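Local coordinates for RagA protein (Porphyromonas gingivalis, PDB 6SLN) that probably imports peptides across the outer membrane as a TonB-dependent receptor, a plugged beta-barrel transporter, at residues 763-777 with 784-796. Numbering follows the deposited sequence.
Sequences RQEITKLFFGLNKYM and IWEIGYPNSFYMA
Trp785 and Phe770 meet rim to rim, their planes at 90°, with Phe770 CZ and CE1 at the edge of the indole's six-membered ring. Tyr776 lies alongside Trp785, the two rings oblique, and one face of the Tyr776 ring takes Phe770 CZ. Such broad, flat side chains suit a buried cluster; Ile766 CD1 adds to it, 3.7 Å from Trp785 CD1, and Leu769 CD2 packs on Trp785 CB. Pro790 offers CD to one face of the Arg763 guanidinium. The long, unbranched Met777 reaches across Tyr794, CB over one face near the rim and SD obliquely beside the ring, 5.3 Å from its centroid, a Met-aromatic contact.

Gln764, its chain extended, accepts the backbone N-H of Asn791 on OE1 at 2.8 Å, a nearly straight bond (174°) holding that end of the buried side chain. Paired backbone bonds join Tyr776 and Trp785 in the hairpin, continued by Ile787 N to Asn774 O, 2.9 Å. Branched, apolar Ile787, second in the type I turn Glu786-Tyr789, packs CG2 against Thr767 and CD1 against Lys768 and Leu773.

The hairpin of strands 775-778 and 783-786 packs on loop 765-774, while the end of barrel strand 752-764 meets Pro790 and Asn791, leading into strand 792-802, which extends the hairpin's sheet; Phe770 and Tyr776 also touch strand 696-715.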
# COMPACT_ATOMS: atom_id res chain seq x y z
N ARG A 763 2.13 47.42 -11.00
CA ARG A 763 3.05 47.86 -9.96
C ARG A 763 2.62 47.25 -8.63
O ARG A 763 1.51 47.52 -8.15
CB ARG A 763 3.10 49.38 -9.86
CG ARG A 763 4.24 49.94 -8.98
CD ARG A 763 5.58 49.31 -9.34
NE ARG A 763 6.78 50.02 -8.84
CZ ARG A 763 6.97 50.36 -7.57
NH1 ARG A 763 6.04 50.10 -6.66
NH2 ARG A 763 8.10 50.95 -7.22
N GLN A 764 3.50 46.45 -8.05
CA GLN A 764 3.32 45.82 -6.75
C GLN A 764 3.85 46.74 -5.65
O GLN A 764 4.76 47.53 -5.87
CB GLN A 764 4.05 44.48 -6.71
CG GLN A 764 3.54 43.47 -5.73
CD GLN A 764 4.60 42.45 -5.34
OE1 GLN A 764 5.46 42.74 -4.50
NE2 GLN A 764 4.55 41.26 -5.96
N GLU A 765 3.25 46.63 -4.46
CA GLU A 765 3.74 47.41 -3.32
C GLU A 765 3.32 46.67 -2.05
O GLU A 765 2.16 46.77 -1.63
CB GLU A 765 3.21 48.84 -3.32
CG GLU A 765 3.82 49.71 -2.19
CD GLU A 765 3.18 51.09 -2.01
OE1 GLU A 765 2.63 51.65 -2.98
OE2 GLU A 765 3.24 51.62 -0.88
N ILE A 766 4.27 45.95 -1.45
CA ILE A 766 4.14 45.58 -0.05
C ILE A 766 3.82 46.83 0.74
O ILE A 766 4.35 47.91 0.45
CB ILE A 766 5.43 44.92 0.44
CG1 ILE A 766 5.80 43.74 -0.47
CG2 ILE A 766 5.31 44.53 1.92
CD1 ILE A 766 7.22 43.28 -0.32
N THR A 767 2.91 46.73 1.70
CA THR A 767 2.62 47.89 2.54
C THR A 767 2.77 47.61 4.03
O THR A 767 2.81 48.57 4.82
CB THR A 767 1.21 48.44 2.24
OG1 THR A 767 0.25 47.37 2.23
CG2 THR A 767 1.18 49.10 0.88
N LYS A 768 2.89 46.36 4.45
CA LYS A 768 3.04 46.00 5.85
C LYS A 768 3.56 44.58 5.90
O LYS A 768 3.18 43.76 5.06
CB LYS A 768 1.71 46.12 6.62
CG LYS A 768 1.85 46.07 8.13
CD LYS A 768 0.49 46.05 8.87
CE LYS A 768 -0.42 47.20 8.48
NZ LYS A 768 -1.46 46.74 7.52
N LEU A 769 4.40 44.29 6.89
CA LEU A 769 5.03 42.98 6.98
C LEU A 769 4.67 42.35 8.31
O LEU A 769 3.49 42.21 8.61
CB LEU A 769 6.51 43.07 6.72
CG LEU A 769 6.87 43.36 5.27
CD1 LEU A 769 8.31 43.85 5.12
CD2 LEU A 769 6.59 42.12 4.46
N PHE A 770 5.65 41.91 9.09
CA PHE A 770 5.41 41.19 10.33
C PHE A 770 6.39 41.71 11.38
O PHE A 770 7.47 42.22 11.04
CB PHE A 770 5.58 39.67 10.13
CG PHE A 770 6.65 39.27 9.13
CD1 PHE A 770 6.38 39.29 7.77
CD2 PHE A 770 7.90 38.84 9.55
CE1 PHE A 770 7.35 38.90 6.84
CE2 PHE A 770 8.86 38.45 8.64
CZ PHE A 770 8.58 38.48 7.28
N PHE A 771 6.00 41.60 12.65
CA PHE A 771 6.87 41.93 13.78
C PHE A 771 7.26 43.40 13.80
O PHE A 771 8.29 43.77 14.39
CB PHE A 771 8.13 41.06 13.79
CG PHE A 771 7.86 39.58 13.63
CD1 PHE A 771 6.67 39.02 14.08
CD2 PHE A 771 8.80 38.75 13.04
CE1 PHE A 771 6.41 37.65 13.93
CE2 PHE A 771 8.55 37.38 12.89
CZ PHE A 771 7.34 36.84 13.34
N GLY A 772 6.47 44.27 13.17
CA GLY A 772 6.91 45.65 13.05
C GLY A 772 8.04 45.88 12.06
O GLY A 772 8.58 46.99 12.02
N LEU A 773 8.39 44.88 11.25
CA LEU A 773 9.52 45.03 10.32
C LEU A 773 9.17 45.98 9.20
O LEU A 773 8.11 45.87 8.57
CB LEU A 773 9.92 43.68 9.73
CG LEU A 773 10.51 42.73 10.77
CD1 LEU A 773 10.67 41.27 10.26
CD2 LEU A 773 11.82 43.34 11.24
N ASN A 774 10.07 46.93 8.95
CA ASN A 774 9.98 47.70 7.72
C ASN A 774 10.39 46.85 6.51
O ASN A 774 9.90 47.07 5.40
CB ASN A 774 10.84 48.94 7.88
CG ASN A 774 11.12 49.62 6.58
OD1 ASN A 774 12.25 49.59 6.10
ND2 ASN A 774 10.09 50.26 6.01
N LYS A 775 11.22 45.83 6.72
CA LYS A 775 11.73 45.06 5.60
C LYS A 775 12.23 43.70 6.07
O LYS A 775 12.68 43.53 7.21
CB LYS A 775 12.85 45.83 4.88
CG LYS A 775 14.16 45.90 5.65
CD LYS A 775 15.27 46.47 4.79
CE LYS A 775 16.64 46.09 5.34
NZ LYS A 775 16.96 46.82 6.60
N TYR A 776 12.16 42.72 5.16
CA TYR A 776 12.64 41.37 5.43
C TYR A 776 13.28 40.78 4.18
O TYR A 776 12.61 40.58 3.16
CB TYR A 776 11.51 40.45 5.90
CG TYR A 776 11.93 39.01 6.07
CD1 TYR A 776 12.54 38.58 7.25
CD2 TYR A 776 11.74 38.09 5.05
CE1 TYR A 776 12.93 37.27 7.42
CE2 TYR A 776 12.14 36.77 5.20
CZ TYR A 776 12.73 36.37 6.39
OH TYR A 776 13.11 35.05 6.55
N MET A 777 14.58 40.50 4.26
CA MET A 777 15.29 39.83 3.18
C MET A 777 15.09 38.33 3.33
O MET A 777 15.46 37.77 4.36
CB MET A 777 16.78 40.17 3.21
CG MET A 777 17.60 39.53 2.09
SD MET A 777 18.61 38.14 2.64
CE MET A 777 20.11 38.95 3.16
N ILE A 784 13.97 40.57 -1.33
CA ILE A 784 13.61 41.25 -0.10
C ILE A 784 12.17 41.72 -0.17
O ILE A 784 11.67 42.12 -1.23
CB ILE A 784 14.54 42.44 0.21
CG1 ILE A 784 14.37 42.91 1.66
CG2 ILE A 784 14.25 43.59 -0.72
CD1 ILE A 784 15.27 44.04 2.05
N TRP A 785 11.49 41.61 0.97
CA TRP A 785 10.25 42.32 1.23
C TRP A 785 10.60 43.65 1.92
O TRP A 785 11.29 43.65 2.95
CB TRP A 785 9.35 41.47 2.12
CG TRP A 785 8.88 40.18 1.47
CD1 TRP A 785 8.74 39.93 0.13
CD2 TRP A 785 8.47 38.99 2.15
NE1 TRP A 785 8.27 38.65 -0.05
CE2 TRP A 785 8.09 38.06 1.17
CE3 TRP A 785 8.38 38.62 3.49
CZ2 TRP A 785 7.63 36.78 1.49
CZ3 TRP A 785 7.93 37.34 3.81
CH2 TRP A 785 7.56 36.45 2.82
N GLU A 786 10.17 44.77 1.34
CA GLU A 786 10.42 46.08 1.94
C GLU A 786 9.21 46.98 1.74
O GLU A 786 8.74 47.16 0.61
CB GLU A 786 11.67 46.73 1.35
CG GLU A 786 12.05 48.03 2.04
CD GLU A 786 13.42 48.51 1.65
OE1 GLU A 786 14.10 47.78 0.91
OE2 GLU A 786 13.84 49.60 2.09
N ILE A 787 8.73 47.59 2.82
CA ILE A 787 7.38 48.16 2.85
C ILE A 787 7.16 49.22 1.78
O ILE A 787 6.03 49.42 1.32
CB ILE A 787 7.08 48.71 4.27
CG1 ILE A 787 6.53 47.58 5.14
CG2 ILE A 787 6.12 49.91 4.24
CD1 ILE A 787 6.04 48.02 6.47
N GLY A 788 8.19 49.91 1.34
CA GLY A 788 7.78 50.85 0.32
C GLY A 788 7.73 50.36 -1.12
O GLY A 788 7.55 51.18 -2.03
N TYR A 789 7.87 49.06 -1.38
CA TYR A 789 8.33 48.62 -2.68
C TYR A 789 7.71 47.28 -3.07
O TYR A 789 7.20 46.55 -2.21
CB TYR A 789 9.86 48.48 -2.69
CG TYR A 789 10.60 49.70 -2.21
CD1 TYR A 789 11.01 49.81 -0.88
CD2 TYR A 789 10.91 50.75 -3.08
CE1 TYR A 789 11.70 50.93 -0.44
CE2 TYR A 789 11.60 51.86 -2.65
CZ TYR A 789 12.00 51.95 -1.33
OH TYR A 789 12.69 53.06 -0.89
N PRO A 790 7.75 46.93 -4.35
CA PRO A 790 7.47 45.54 -4.74
C PRO A 790 8.55 44.60 -4.22
O PRO A 790 9.65 45.01 -3.85
CB PRO A 790 7.49 45.59 -6.28
CG PRO A 790 8.31 46.80 -6.60
CD PRO A 790 7.99 47.79 -5.52
N ASN A 791 8.17 43.32 -4.15
CA ASN A 791 9.14 42.24 -3.98
C ASN A 791 10.29 42.47 -4.93
O ASN A 791 10.11 42.49 -6.15
CB ASN A 791 8.45 40.90 -4.28
CG ASN A 791 9.27 39.70 -3.86
OD1 ASN A 791 10.30 39.84 -3.18
ND2 ASN A 791 8.83 38.51 -4.25
N SER A 792 11.47 42.73 -4.37
CA SER A 792 12.61 43.21 -5.14
C SER A 792 13.85 42.38 -4.86
O SER A 792 13.91 41.62 -3.88
CB SER A 792 12.88 44.70 -4.85
OG SER A 792 11.80 45.50 -5.32
N PHE A 793 14.84 42.51 -5.74
CA PHE A 793 16.08 41.77 -5.56
C PHE A 793 16.98 42.46 -4.54
O PHE A 793 16.85 43.66 -4.26
CB PHE A 793 16.80 41.57 -6.90
CG PHE A 793 16.19 40.49 -7.75
CD1 PHE A 793 16.47 39.15 -7.48
CD2 PHE A 793 15.30 40.80 -8.77
CE1 PHE A 793 15.90 38.15 -8.23
CE2 PHE A 793 14.72 39.80 -9.52
CZ PHE A 793 15.03 38.47 -9.25
N TYR A 794 17.89 41.69 -3.96
CA TYR A 794 18.68 42.18 -2.84
C TYR A 794 20.05 41.52 -2.92
O TYR A 794 20.17 40.30 -2.72
CB TYR A 794 17.98 41.87 -1.51
CG TYR A 794 18.64 42.50 -0.29
CD1 TYR A 794 19.60 41.80 0.45
CD2 TYR A 794 18.31 43.79 0.12
CE1 TYR A 794 20.20 42.37 1.55
CE2 TYR A 794 18.90 44.38 1.23
CZ TYR A 794 19.85 43.66 1.94
OH TYR A 794 20.47 44.22 3.04
N MET A 795 21.07 42.33 -3.20
CA MET A 795 22.43 41.82 -3.37
C MET A 795 23.39 42.99 -3.35
O MET A 795 23.00 44.16 -3.43
CB MET A 795 22.58 41.03 -4.67
CG MET A 795 22.03 41.73 -5.90
SD MET A 795 21.71 40.55 -7.22
CE MET A 795 20.19 39.78 -6.69
N ALA A 796 24.68 42.66 -3.23
CA ALA A 796 25.71 43.66 -3.45
C ALA A 796 25.73 44.05 -4.92
O ALA A 796 25.30 43.28 -5.79
CB ALA A 796 27.08 43.14 -3.03